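Local coordinates for phenylacetic acid degradation protein PaaI (Thermus thermophilus HB8, PDB 1WLU), which probably hydrolyses acyl-CoA thioesters, as a tetrameric thioesterase of the hot dog fold linked to phenylacetic acid degradation, at residues 24-29 with 77-82; 42-47 with 64-69; 81-86 with 99-104. All coordinates share one frame; numbering follows the deposited sequence.

Contact 1 of 3, residues 24-29 with 77-82; sequences AGEVRA and GARVEA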
ATOM      1  N   ALA A  24      -4.240   5.095  22.533  1.00 14.78           N
ATOM      2  CA  ALA A  24      -3.119   4.476  23.221  1.00 15.34           C
ATOM      3  C   ALA A  24      -3.474   3.128  23.817  1.00 15.26           C
ATOM      4  O   ALA A  24      -4.639   2.829  24.079  1.00 16.04           O
ATOM      5  CB  ALA A  24      -2.613   5.402  24.321  1.00 16.50           C
ATOM      6  N   GLY A  25      -2.449   2.316  24.032  1.00 15.11           N
ATOM      7  CA  GLY A  25      -2.659   1.009  24.616  1.00 17.02           C
ATOM      8  C   GLY A  25      -1.352   0.466  25.148  1.00 17.52           C
ATOM      9  O   GLY A  25      -0.304   1.092  25.007  1.00 19.57           O
ATOM     10  N   GLU A  26      -1.420  -0.693  25.785  1.00 17.54           N
ATOM     11  CA  GLU A  26      -0.229  -1.332  26.315  1.00 18.82           C
ATOM     12  C   GLU A  26      -0.213  -2.741  25.753  1.00 17.77           C
ATOM     13  O   GLU A  26      -1.258  -3.384  25.657  1.00 18.26           O
ATOM     14  CB  GLU A  26      -0.272  -1.385  27.846  1.00 20.92           C
ATOM     15  CG  GLU A  26       1.007  -1.936  28.469  1.00 26.09           C
ATOM     16  CD  GLU A  26       0.959  -1.974  29.984  1.00 29.95           C
ATOM     17  OE1 GLU A  26       0.658  -0.929  30.597  1.00 32.13           O
ATOM     18  OE2 GLU A  26       1.230  -3.047  30.564  1.00 31.74           O
ATOM     19  N   VAL A  27       0.964  -3.211  25.359  1.00 16.49           N
ATOM     20  CA  VAL A  27       1.082  -4.558  24.824  1.00 17.07           C
ATOM     21  C   VAL A  27       0.974  -5.536  25.989  1.00 16.61           C
ATOM     22  O   VAL A  27       1.828  -5.552  26.876  1.00 19.21           O
ATOM     23  CB  VAL A  27       2.435  -4.763  24.109  1.00 16.83           C
ATOM     24  CG1 VAL A  27       2.531  -6.187  23.579  1.00 17.08           C
ATOM     25  CG2 VAL A  27       2.575  -3.765  22.966  1.00 17.78           C
ATOM     26  N   ARG A  28      -0.091  -6.329  25.991  1.00 16.42           N
ATOM     27  CA  ARG A  28      -0.311  -7.311  27.046  1.00 17.41           C
ATOM     28  C   ARG A  28       0.151  -8.682  26.570  1.00 17.56           C
ATOM     29  O   ARG A  28       0.498  -8.865  25.402  1.00 16.90           O
ATOM     30  CB  ARG A  28      -1.794  -7.369  27.420  1.00 19.97           C
ATOM     31  CG  ARG A  28      -2.370  -6.036  27.870  1.00 21.57           C
ATOM     32  CD  ARG A  28      -3.849  -6.148  28.218  1.00 27.56           C
ATOM     33  NE  ARG A  28      -4.625  -6.758  27.143  1.00 30.16           N
ATOM     34  CZ  ARG A  28      -5.940  -6.622  26.995  1.00 31.23           C
ATOM     35  NH1 ARG A  28      -6.633  -5.888  27.856  1.00 30.80           N
ATOM     36  NH2 ARG A  28      -6.562  -7.216  25.985  1.00 25.84           N
ATOM     37  N   ALA A  29       0.150  -9.648  27.482  1.00 17.70           N
ATOM     38  CA  ALA A  29       0.571 -11.003  27.159  1.00 18.01           C
ATOM     39  C   ALA A  29      -0.254 -11.608  26.025  1.00 17.69           C
ATOM     40  O   ALA A  29       0.279 -12.329  25.180  1.00 18.38           O
ATOM     41  CB  ALA A  29       0.470 -11.883  28.401  1.00 19.18           C
ATOM     42  N   GLY A  77       4.380  -5.173  27.755  1.00 18.94           N
ATOM     43  CA  GLY A  77       4.585  -4.052  28.654  1.00 18.91           C
ATOM     44  C   GLY A  77       4.809  -2.719  27.968  1.00 19.20           C
ATOM     45  O   GLY A  77       4.701  -1.667  28.596  1.00 20.43           O
ATOM     46  N   ALA A  78       5.119  -2.751  26.677  1.00 17.76           N
ATOM     47  CA  ALA A  78       5.358  -1.518  25.942  1.00 17.20           C
ATOM     48  C   ALA A  78       4.104  -0.659  25.841  1.00 17.21           C
ATOM     49  O   ALA A  78       3.015  -1.159  25.552  1.00 17.73           O
ATOM     50  CB  ALA A  78       5.878  -1.833  24.544  1.00 18.37           C
ATOM     51  N   ARG A  79       4.270   0.633  26.104  1.00 17.80           N
ATOM     52  CA  ARG A  79       3.183   1.599  26.005  1.00 18.71           C
ATOM     53  C   ARG A  79       3.288   2.147  24.590  1.00 18.14           C
ATOM     54  O   ARG A  79       4.349   2.623  24.181  1.00 19.11           O
ATOM     55  CB  ARG A  79       3.375   2.733  27.016  1.00 21.26           C
ATOM     56  CG  ARG A  79       3.155   2.338  28.470  1.00 27.64           C
ATOM     57  CD  ARG A  79       1.682   2.082  28.755  1.00 32.56           C
ATOM     58  NE  ARG A  79       1.419   1.928  30.183  1.00 36.95           N
ATOM     59  CZ  ARG A  79       0.207   1.771  30.709  1.00 39.23           C
ATOM     60  NH1 ARG A  79      -0.862   1.745  29.924  1.00 39.36           N
ATOM     61  NH2 ARG A  79       0.063   1.641  32.022  1.00 40.76           N
ATOM     62  N   VAL A  80       2.195   2.083  23.842  1.00 16.66           N
ATOM     63  CA  VAL A  80       2.210   2.549  22.464  1.00 16.32           C
ATOM     64  C   VAL A  80       1.034   3.470  22.155  1.00 15.66           C
ATOM     65  O   VAL A  80      -0.040   3.345  22.744  1.00 15.37           O
ATOM     66  CB  VAL A  80       2.209   1.331  21.506  1.00 18.35           C
ATOM     67  CG1 VAL A  80       0.955   0.506  21.724  1.00 20.53           C
ATOM     68  CG2 VAL A  80       2.330   1.786  20.062  1.00 19.05           C
ATOM     69  N   GLU A  81       1.258   4.399  21.231  1.00 14.76           N
ATOM     70  CA  GLU A  81       0.244   5.363  20.814  1.00 16.08           C
ATOM     71  C   GLU A  81       0.151   5.418  19.297  1.00 14.18           C
ATOM     72  O   GLU A  81       1.141   5.197  18.600  1.00 15.02           O
ATOM     73  CB  GLU A  81       0.607   6.769  21.300  1.00 19.06           C
ATOM     74  CG  GLU A  81       0.353   7.060  22.759  1.00 23.06           C
ATOM     75  CD  GLU A  81       0.889   8.423  23.156  1.00 22.56           C
ATOM     76  OE1 GLU A  81       1.009   9.300  22.269  1.00 24.95           O
ATOM     77  OE2 GLU A  81       1.185   8.621  24.352  1.00 27.57           O
ATOM     78  N   ALA A  82      -1.042   5.717  18.796  1.00 13.16           N
ATOM     79  CA  ALA A  82      -1.264   5.868  17.362  1.00 13.12           C
ATOM     80  C   ALA A  82      -1.822   7.279  17.191  1.00 13.42           C
ATOM     81  O   ALA A  82      -2.892   7.604  17.714  1.00 13.76           O
ATOM     82  CB  ALA A  82      -2.254   4.836  16.857  1.00 12.94           C
TER
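Gly25 and Val80 face each other as an antiparallel hydrogen-bonded pair, Gly25 N reaching Val80 O at 2.9 Å and Val80 N returning to Gly25 O over the same distance. Both bonds are nearly straight, and Ala24 and Glu26 form the non-hydrogen-bonded pairs on either side, with Glu81 and Arg79 respectively. Beyond the end of strand 20-26 backbone hydrogen bonding continues into the loops: Val27 N donates to Ala78 O, and Gly77 N to Val27 O at 2.7 Å. Gly77 turns here with a positive phi of 96°, where a side chain would collide with the carbonyl oxygen of the residue before.

The packed side is that of Val80 and Val27. CG1 of Val80, set between its own backbone N and carbonyl carbon (chi1 61°), leans over the Gly25 carbonyl, 3.6 Å from Gly25 O. Val27 CG2 lies 4.1 Å from Ala78 CB. These valines look toward helix 40-56, the central helix that the curved sheet of the hot dog fold wraps, where Phe42 touches Val27 and Leu46 touches Val80. On the other face Ala24 CB meets Glu81 CG at 3.7 Å, and Leu14 of strand 12-17 adjoins both side chains.

Farther along that second face the contact becomes polar and more exposed. The carboxylate of Glu26 stands over one face of the Arg79 guanidinium, their planes 80° apart; the salt bridge pairs Glu26 OE1 with Arg79 NE, but OE1 lies well out of the guanidinium plane and no N-H points at it. The salt bridge therefore rests on charge alone, and the exact place of Glu26 OE1 is doubtful. The Arg79 chain bends at chi2, which turns CD toward Glu26, whereas Glu26 rises extended, its CG passing 3.7 Å from Gly77 O.

Contact 2 of 3, residues 42-47 with 64-69; sequences FLYALA and LSCRMD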
ATOM      1  N   PHE A  42      -2.290  -6.401  16.358  1.00 14.45           N
ATOM      2  CA  PHE A  42      -2.559  -5.548  17.506  1.00 13.41           C
ATOM      3  C   PHE A  42      -2.121  -4.127  17.174  1.00 13.55           C
ATOM      4  O   PHE A  42      -2.853  -3.169  17.426  1.00 13.46           O
ATOM      5  CB  PHE A  42      -1.808  -6.033  18.748  1.00 14.32           C
ATOM      6  CG  PHE A  42      -1.921  -5.094  19.913  1.00 14.13           C
ATOM      7  CD1 PHE A  42      -3.109  -4.995  20.631  1.00 14.31           C
ATOM      8  CD2 PHE A  42      -0.860  -4.261  20.254  1.00 14.78           C
ATOM      9  CE1 PHE A  42      -3.240  -4.073  21.669  1.00 15.16           C
ATOM     10  CE2 PHE A  42      -0.983  -3.336  21.290  1.00 15.21           C
ATOM     11  CZ  PHE A  42      -2.176  -3.243  21.997  1.00 15.06           C
ATOM     12  N   LEU A  43      -0.923  -3.990  16.612  1.00 12.86           N
ATOM     13  CA  LEU A  43      -0.416  -2.673  16.251  1.00 13.05           C
ATOM     14  C   LEU A  43      -1.299  -2.054  15.174  1.00 12.81           C
ATOM     15  O   LEU A  43      -1.582  -0.857  15.205  1.00 13.09           O
ATOM     16  CB  LEU A  43       1.034  -2.773  15.772  1.00 13.88           C
ATOM     17  CG  LEU A  43       2.015  -3.273  16.840  1.00 14.68           C
ATOM     18  CD1 LEU A  43       3.410  -3.353  16.248  1.00 17.44           C
ATOM     19  CD2 LEU A  43       1.996  -2.340  18.049  1.00 17.46           C
ATOM     20  N   TYR A  44      -1.745  -2.869  14.225  1.00 12.77           N
ATOM     21  CA  TYR A  44      -2.619  -2.362  13.178  1.00 13.18           C
ATOM     22  C   TYR A  44      -3.956  -1.934  13.779  1.00 13.41           C
ATOM     23  O   TYR A  44      -4.481  -0.877  13.437  1.00 12.86           O
ATOM     24  CB  TYR A  44      -2.846  -3.421  12.096  1.00 12.70           C
ATOM     25  CG  TYR A  44      -3.763  -2.964  10.978  1.00 12.14           C
ATOM     26  CD1 TYR A  44      -5.152  -3.018  11.115  1.00 13.19           C
ATOM     27  CD2 TYR A  44      -3.238  -2.467   9.787  1.00 13.59           C
ATOM     28  CE1 TYR A  44      -5.995  -2.588  10.092  1.00 14.52           C
ATOM     29  CE2 TYR A  44      -4.068  -2.034   8.760  1.00 14.81           C
ATOM     30  CZ  TYR A  44      -5.442  -2.099   8.916  1.00 15.32           C
ATOM     31  OH  TYR A  44      -6.255  -1.681   7.885  1.00 19.14           O
ATOM     32  N   ALA A  45      -4.506  -2.749  14.678  1.00 12.95           N
ATOM     33  CA  ALA A  45      -5.783  -2.417  15.303  1.00 13.18           C
ATOM     34  C   ALA A  45      -5.691  -1.067  16.008  1.00 12.80           C
ATOM     35  O   ALA A  45      -6.631  -0.271  15.974  1.00 13.19           O
ATOM     36  CB  ALA A  45      -6.179  -3.502  16.296  1.00 13.58           C
ATOM     37  N   LEU A  46      -4.555  -0.818  16.648  1.00 13.07           N
ATOM     38  CA  LEU A  46      -4.330   0.441  17.345  1.00 12.68           C
ATOM     39  C   LEU A  46      -4.365   1.600  16.350  1.00 13.00           C
ATOM     40  O   LEU A  46      -5.082   2.581  16.546  1.00 13.50           O
ATOM     41  CB  LEU A  46      -2.974   0.407  18.053  1.00 14.50           C
ATOM     42  CG  LEU A  46      -2.559   1.669  18.809  1.00 15.57           C
ATOM     43  CD1 LEU A  46      -3.420   1.824  20.057  1.00 18.34           C
ATOM     44  CD2 LEU A  46      -1.093   1.569  19.194  1.00 17.72           C
ATOM     45  N   ALA A  47      -3.591   1.481  15.275  1.00 12.50           N
ATOM     46  CA  ALA A  47      -3.542   2.529  14.262  1.00 12.56           C
ATOM     47  C   ALA A  47      -4.893   2.707  13.585  1.00 12.88           C
ATOM     48  O   ALA A  47      -5.349   3.832  13.375  1.00 13.03           O
ATOM     49  CB  ALA A  47      -2.477   2.196  13.223  1.00 12.09           C
ATOM     50  N   LEU A  64     -11.159   1.972   2.942  1.00 12.51           N
ATOM     51  CA  LEU A  64     -11.061   1.409   1.605  1.00 12.41           C
ATOM     52  C   LEU A  64      -9.726   0.671   1.533  1.00 12.24           C
ATOM     53  O   LEU A  64      -9.692  -0.550   1.406  1.00 11.65           O
ATOM     54  CB  LEU A  64     -11.099   2.503   0.531  1.00 14.18           C
ATOM     55  CG  LEU A  64     -12.451   3.163   0.236  1.00 13.53           C
ATOM     56  CD1 LEU A  64     -12.257   4.266  -0.792  1.00 14.84           C
ATOM     57  CD2 LEU A  64     -13.440   2.123  -0.274  1.00 14.62           C
ATOM     58  N   SER A  65      -8.630   1.420   1.643  1.00 12.13           N
ATOM     59  CA  SER A  65      -7.288   0.847   1.571  1.00 12.04           C
ATOM     60  C   SER A  65      -6.370   1.402   2.648  1.00 12.09           C
ATOM     61  O   SER A  65      -6.303   2.613   2.850  1.00 12.27           O
ATOM     62  CB  SER A  65      -6.672   1.140   0.204  1.00 12.83           C
ATOM     63  OG  SER A  65      -5.394   0.538   0.092  1.00 13.33           O
ATOM     64  N   CYS A  66      -5.653   0.508   3.324  1.00 11.58           N
ATOM     65  CA  CYS A  66      -4.730   0.906   4.378  1.00 12.08           C
ATOM     66  C   CYS A  66      -3.390   0.208   4.227  1.00 12.36           C
ATOM     67  O   CYS A  66      -3.326  -0.967   3.860  1.00 13.36           O
ATOM     68  CB  CYS A  66      -5.314   0.567   5.747  1.00 12.38           C
ATOM     69  SG  CYS A  66      -6.928   1.315   6.037  1.00 14.16           S
ATOM     70  N   ARG A  67      -2.322   0.943   4.513  1.00 11.24           N
ATOM     71  CA  ARG A  67      -0.969   0.409   4.441  1.00 11.34           C
ATOM     72  C   ARG A  67      -0.338   0.526   5.816  1.00 10.66           C
ATOM     73  O   ARG A  67      -0.489   1.542   6.500  1.00 11.59           O
ATOM     74  CB  ARG A  67      -0.132   1.196   3.429  1.00 11.00           C
ATOM     75  CG  ARG A  67       1.335   0.765   3.341  1.00 12.04           C
ATOM     76  CD  ARG A  67       2.073   1.685   2.379  1.00 11.51           C
ATOM     77  NE  ARG A  67       3.515   1.447   2.326  1.00 11.50           N
ATOM     78  CZ  ARG A  67       4.149   0.836   1.330  1.00 12.21           C
ATOM     79  NH1 ARG A  67       3.480   0.378   0.278  1.00 12.16           N
ATOM     80  NH2 ARG A  67       5.468   0.706   1.376  1.00 12.74           N
ATOM     81  N   MET A  68       0.361  -0.525   6.224  1.00 11.26           N
ATOM     82  CA  MET A  68       1.031  -0.543   7.511  1.00 11.72           C
ATOM     83  C   MET A  68       2.494  -0.910   7.286  1.00 11.31           C
ATOM     84  O   MET A  68       2.795  -1.991   6.771  1.00 10.91           O
ATOM     85  CB  MET A  68       0.369  -1.573   8.431  1.00 13.35           C
ATOM     86  CG  MET A  68       0.939  -1.617   9.834  1.00 13.75           C
ATOM     87  SD  MET A  68       0.480  -0.181  10.816  1.00 15.97           S
ATOM     88  CE  MET A  68       0.864  -0.795  12.464  1.00 15.04           C
ATOM     89  N   ASP A  69       3.392   0.002   7.648  1.00 11.17           N
ATOM     90  CA  ASP A  69       4.828  -0.219   7.512  1.00 11.29           C
ATOM     91  C   ASP A  69       5.400  -0.381   8.916  1.00 11.76           C
ATOM     92  O   ASP A  69       5.273   0.513   9.751  1.00 11.76           O
ATOM     93  CB  ASP A  69       5.483   0.963   6.790  1.00 11.97           C
ATOM     94  CG  ASP A  69       5.076   1.049   5.329  1.00 11.88           C
ATOM     95  OD1 ASP A  69       5.210   0.033   4.615  1.00 13.07           O
ATOM     96  OD2 ASP A  69       4.632   2.131   4.890  1.00 12.57           O
TER
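Helix 42-47 passes over strand 64-69 with the two short axes 10.0 Å apart at closest approach and their directions 128° apart, and Tyr44 and Met68 have the nearest CA atoms, at 7.0 Å. Side chains fill the space between. Met68 sends CG anti to its backbone N (chi1 -177°), then bends at chi2, and its methyl CE comes to rest against the helix backbone, 3.7 Å from Leu43 O and 3.9 Å from Leu43 CB. Its sulphur, SD, is 4.5 Å from Ala47 CB, one helical turn along. Tyr44 presents its ring edge to the strand: CD2 approaches Met68 CB at 4.0 Å, in the ring plane, while OH lies 3.2 Å from Cys66 CB.

This is the central helix of a hot dog fold resting on the edge strand of its sheet. Within the subunit the strand pairs with strand 105-116, whose Phe110 also touches Tyr44, Ala47 and Cys66; on its other side it forms an antiparallel ladder with a strand of the second subunit, so the sheet continues across the interface. The Tyr44 hydroxyl is hydrogen-bonded to Tyr70 OH of that subunit, a residue that binds CoA, and the ring stacks on Tyr44 of the same neighbour. An alanine in place of this tyrosine would probably leave that Tyr70 hydroxyl without this partner and open a gap beside Cys66 and Met68.

On the face turned from the helix, Arg67 NE donates to the syn lone pair of Asp69 OD2 at 2.9 Å, nearly in the guanidinium plane. Asp69 OD1 is hydrogen-bonded to Ser65 OG of the second subunit.

Contact 3 of 3, residues 81-86 with 99-104; sequences EARAVE and EVVSEG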
ATOM      1  N   GLU A  81       1.258   4.399  21.231  1.00 14.76           N
ATOM      2  CA  GLU A  81       0.244   5.363  20.814  1.00 16.08           C
ATOM      3  C   GLU A  81       0.151   5.418  19.297  1.00 14.18           C
ATOM      4  O   GLU A  81       1.141   5.197  18.600  1.00 15.02           O
ATOM      5  CB  GLU A  81       0.607   6.769  21.300  1.00 19.06           C
ATOM      6  CG  GLU A  81       0.353   7.060  22.759  1.00 23.06           C
ATOM      7  CD  GLU A  81       0.889   8.423  23.156  1.00 22.56           C
ATOM      8  OE1 GLU A  81       1.009   9.300  22.269  1.00 24.95           O
ATOM      9  OE2 GLU A  81       1.185   8.621  24.352  1.00 27.57           O
ATOM     10  N   ALA A  82      -1.042   5.717  18.796  1.00 13.16           N
ATOM     11  CA  ALA A  82      -1.264   5.868  17.362  1.00 13.12           C
ATOM     12  C   ALA A  82      -1.822   7.279  17.191  1.00 13.42           C
ATOM     13  O   ALA A  82      -2.892   7.604  17.714  1.00 13.76           O
ATOM     14  CB  ALA A  82      -2.254   4.836  16.857  1.00 12.94           C
ATOM     15  N   ARG A  83      -1.074   8.114  16.478  1.00 12.51           N
ATOM     16  CA  ARG A  83      -1.445   9.507  16.250  1.00 13.17           C
ATOM     17  C   ARG A  83      -1.905   9.715  14.816  1.00 13.01           C
ATOM     18  O   ARG A  83      -1.097   9.672  13.886  1.00 12.84           O
ATOM     19  CB  ARG A  83      -0.243  10.400  16.554  1.00 13.50           C
ATOM     20  CG  ARG A  83       0.342  10.147  17.934  1.00 16.26           C
ATOM     21  CD  ARG A  83       1.715  10.762  18.084  1.00 19.61           C
ATOM     22  NE  ARG A  83       2.267  10.511  19.413  1.00 21.65           N
ATOM     23  CZ  ARG A  83       3.482  10.887  19.796  1.00 21.84           C
ATOM     24  NH1 ARG A  83       4.273  11.531  18.949  1.00 23.16           N
ATOM     25  NH2 ARG A  83       3.901  10.628  21.028  1.00 23.83           N
ATOM     26  N   ALA A  84      -3.203   9.952  14.644  1.00 12.51           N
ATOM     27  CA  ALA A  84      -3.784  10.143  13.321  1.00 11.56           C
ATOM     28  C   ALA A  84      -3.986  11.607  12.963  1.00 13.06           C
ATOM     29  O   ALA A  84      -4.526  12.381  13.753  1.00 13.63           O
ATOM     30  CB  ALA A  84      -5.117   9.401  13.233  1.00 13.18           C
ATOM     31  N   VAL A  85      -3.536  11.976  11.768  1.00 12.52           N
ATOM     32  CA  VAL A  85      -3.687  13.335  11.267  1.00 13.33           C
ATOM     33  C   VAL A  85      -4.250  13.259   9.853  1.00 13.91           C
ATOM     34  O   VAL A  85      -3.992  12.307   9.116  1.00 14.08           O
ATOM     35  CB  VAL A  85      -2.344  14.103  11.238  1.00 14.36           C
ATOM     36  CG1 VAL A  85      -1.761  14.185  12.637  1.00 15.42           C
ATOM     37  CG2 VAL A  85      -1.371  13.433  10.284  1.00 16.41           C
ATOM     38  N   GLU A  86      -5.020  14.271   9.478  1.00 13.36           N
ATOM     39  CA  GLU A  86      -5.647  14.319   8.166  1.00 12.99           C
ATOM     40  C   GLU A  86      -4.689  14.827   7.093  1.00 13.97           C
ATOM     41  O   GLU A  86      -4.080  15.887   7.245  1.00 15.72           O
ATOM     42  CB  GLU A  86      -6.876  15.217   8.240  1.00 14.26           C
ATOM     43  CG  GLU A  86      -7.855  15.058   7.109  1.00 15.03           C
ATOM     44  CD  GLU A  86      -9.128  15.813   7.395  1.00 15.51           C
ATOM     45  OE1 GLU A  86      -9.128  17.053   7.252  1.00 16.94           O
ATOM     46  OE2 GLU A  86     -10.116  15.165   7.789  1.00 15.62           O
ATOM     47  N   GLU A  99       0.904   7.753  12.862  1.00 12.66           N
ATOM     48  CA  GLU A  99       2.212   7.377  13.370  1.00 13.04           C
ATOM     49  C   GLU A  99       2.042   6.555  14.640  1.00 13.23           C
ATOM     50  O   GLU A  99       1.326   6.958  15.558  1.00 13.95           O
ATOM     51  CB  GLU A  99       3.046   8.626  13.663  1.00 13.84           C
ATOM     52  CG  GLU A  99       3.602   9.293  12.413  1.00 15.98           C
ATOM     53  CD  GLU A  99       4.385  10.554  12.717  1.00 20.21           C
ATOM     54  OE1 GLU A  99       4.890  10.682  13.852  1.00 22.22           O
ATOM     55  OE2 GLU A  99       4.505  11.409  11.814  1.00 23.55           O
ATOM     56  N   VAL A 100       2.678   5.390  14.675  1.00 13.19           N
ATOM     57  CA  VAL A 100       2.617   4.515  15.842  1.00 12.75           C
ATOM     58  C   VAL A 100       3.929   4.744  16.580  1.00 13.08           C
ATOM     59  O   VAL A 100       5.011   4.454  16.059  1.00 14.13           O
ATOM     60  CB  VAL A 100       2.461   3.040  15.421  1.00 13.07           C
ATOM     61  CG1 VAL A 100       2.363   2.151  16.650  1.00 13.97           C
ATOM     62  CG2 VAL A 100       1.206   2.886  14.567  1.00 14.67           C
ATOM     63  N   VAL A 101       3.817   5.272  17.794  1.00 13.69           N
ATOM     64  CA  VAL A 101       4.974   5.633  18.599  1.00 14.53           C
ATOM     65  C   VAL A 101       5.031   4.975  19.971  1.00 15.56           C
ATOM     66  O   VAL A 101       4.009   4.792  20.630  1.00 15.88           O
ATOM     67  CB  VAL A 101       4.998   7.171  18.799  1.00 15.53           C
ATOM     68  CG1 VAL A 101       6.232   7.590  19.577  1.00 17.34           C
ATOM     69  CG2 VAL A 101       4.944   7.870  17.446  1.00 16.53           C
ATOM     70  N   SER A 102       6.238   4.621  20.397  1.00 15.52           N
ATOM     71  CA  SER A 102       6.441   4.023  21.711  1.00 16.46           C
ATOM     72  C   SER A 102       7.745   4.572  22.266  1.00 18.24           C
ATOM     73  O   SER A 102       8.796   4.446  21.639  1.00 18.46           O
ATOM     74  CB  SER A 102       6.513   2.497  21.628  1.00 16.13           C
ATOM     75  OG  SER A 102       6.696   1.939  22.924  1.00 18.27           O
ATOM     76  N   GLU A 103       7.663   5.197  23.435  1.00 20.67           N
ATOM     77  CA  GLU A 103       8.830   5.780  24.085  1.00 23.73           C
ATOM     78  C   GLU A 103       9.612   6.702  23.149  1.00 23.30           C
ATOM     79  O   GLU A 103      10.840   6.641  23.083  1.00 24.84           O
ATOM     80  CB  GLU A 103       9.746   4.675  24.617  1.00 25.90           C
ATOM     81  CG  GLU A 103       9.086   3.763  25.644  1.00 30.20           C
ATOM     82  CD  GLU A 103       8.525   4.523  26.832  1.00 33.76           C
ATOM     83  OE1 GLU A 103       9.289   5.274  27.476  1.00 36.71           O
ATOM     84  OE2 GLU A 103       7.320   4.368  27.126  1.00 35.64           O
ATOM     85  N   GLY A 104       8.886   7.547  22.421  1.00 22.56           N
ATOM     86  CA  GLY A 104       9.515   8.493  21.516  1.00 22.94           C
ATOM     87  C   GLY A 104      10.065   7.953  20.208  1.00 22.49           C
ATOM     88  O   GLY A 104      10.670   8.699  19.440  1.00 25.29           O
TER
HETATM   89  O   HOH W   1       3.777  12.032  15.932  1.00 27.75           O
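Arg83 starts with CG anti to its carbonyl carbon (chi1 -53°) and runs extended as far as NE, while Val101, with CG1 anti to its backbone N (chi1 -177°), holds both methyls near the guanidinium. Val101 CG2 lies over one face of that group, offset toward the rim and 4.0 Å from Arg83 NH1; CG1 is a similar distance from NH2. In the plane of the guanidinium, Glu81 OE1 receives weak bonds from NE and NH2 of Arg83, 3.3 Å from NE. A water also lies at the edge, accepting from Arg83 NH1 and donating to Glu99 OE1 at 2.7 Å.

Beneath these side chains, strands 79-89 and 93-102 form an antiparallel hairpin. Glu81 and Val101 exchange two 2.8 Å bonds between N and O, and Arg83 and Glu99 are joined by a second such pair, the bond from Glu99 N to Arg83 O slightly longer at 3.0 Å. Ala82 and Val100, a non-hydrogen-bonded pair between them, face the opposite way, with Ala82 against helix 40-56.

The arginine charge is thus shared between a weak direct ion pair and a water-mediated link, which would probably favour ionised carboxylates at both Glu81 and Glu99.

Along the chain contact 1 opens first, at 24-29, and closes at 77-82 only after both segments of contact 2 have passed; contact 3 then starts on the same strand, sharing Glu81 and Ala82. Contacts 1 and 3 join strand 79-89 to its two neighbours, 20-26 and 93-102, their centres 12 Å apart. Contact 2 sets helix 40-56 against strand 61-70, at that edge of the sheet within the chain, 15 Å from contact 1 and 12 Å from contact 3. Leu46 and Ala47 of contact 2 tie it to the other two, touching Val80, Ala82 and Val100. One helix thus packs against several strands, and the edge strand of contact 2 leads into the subunit interface.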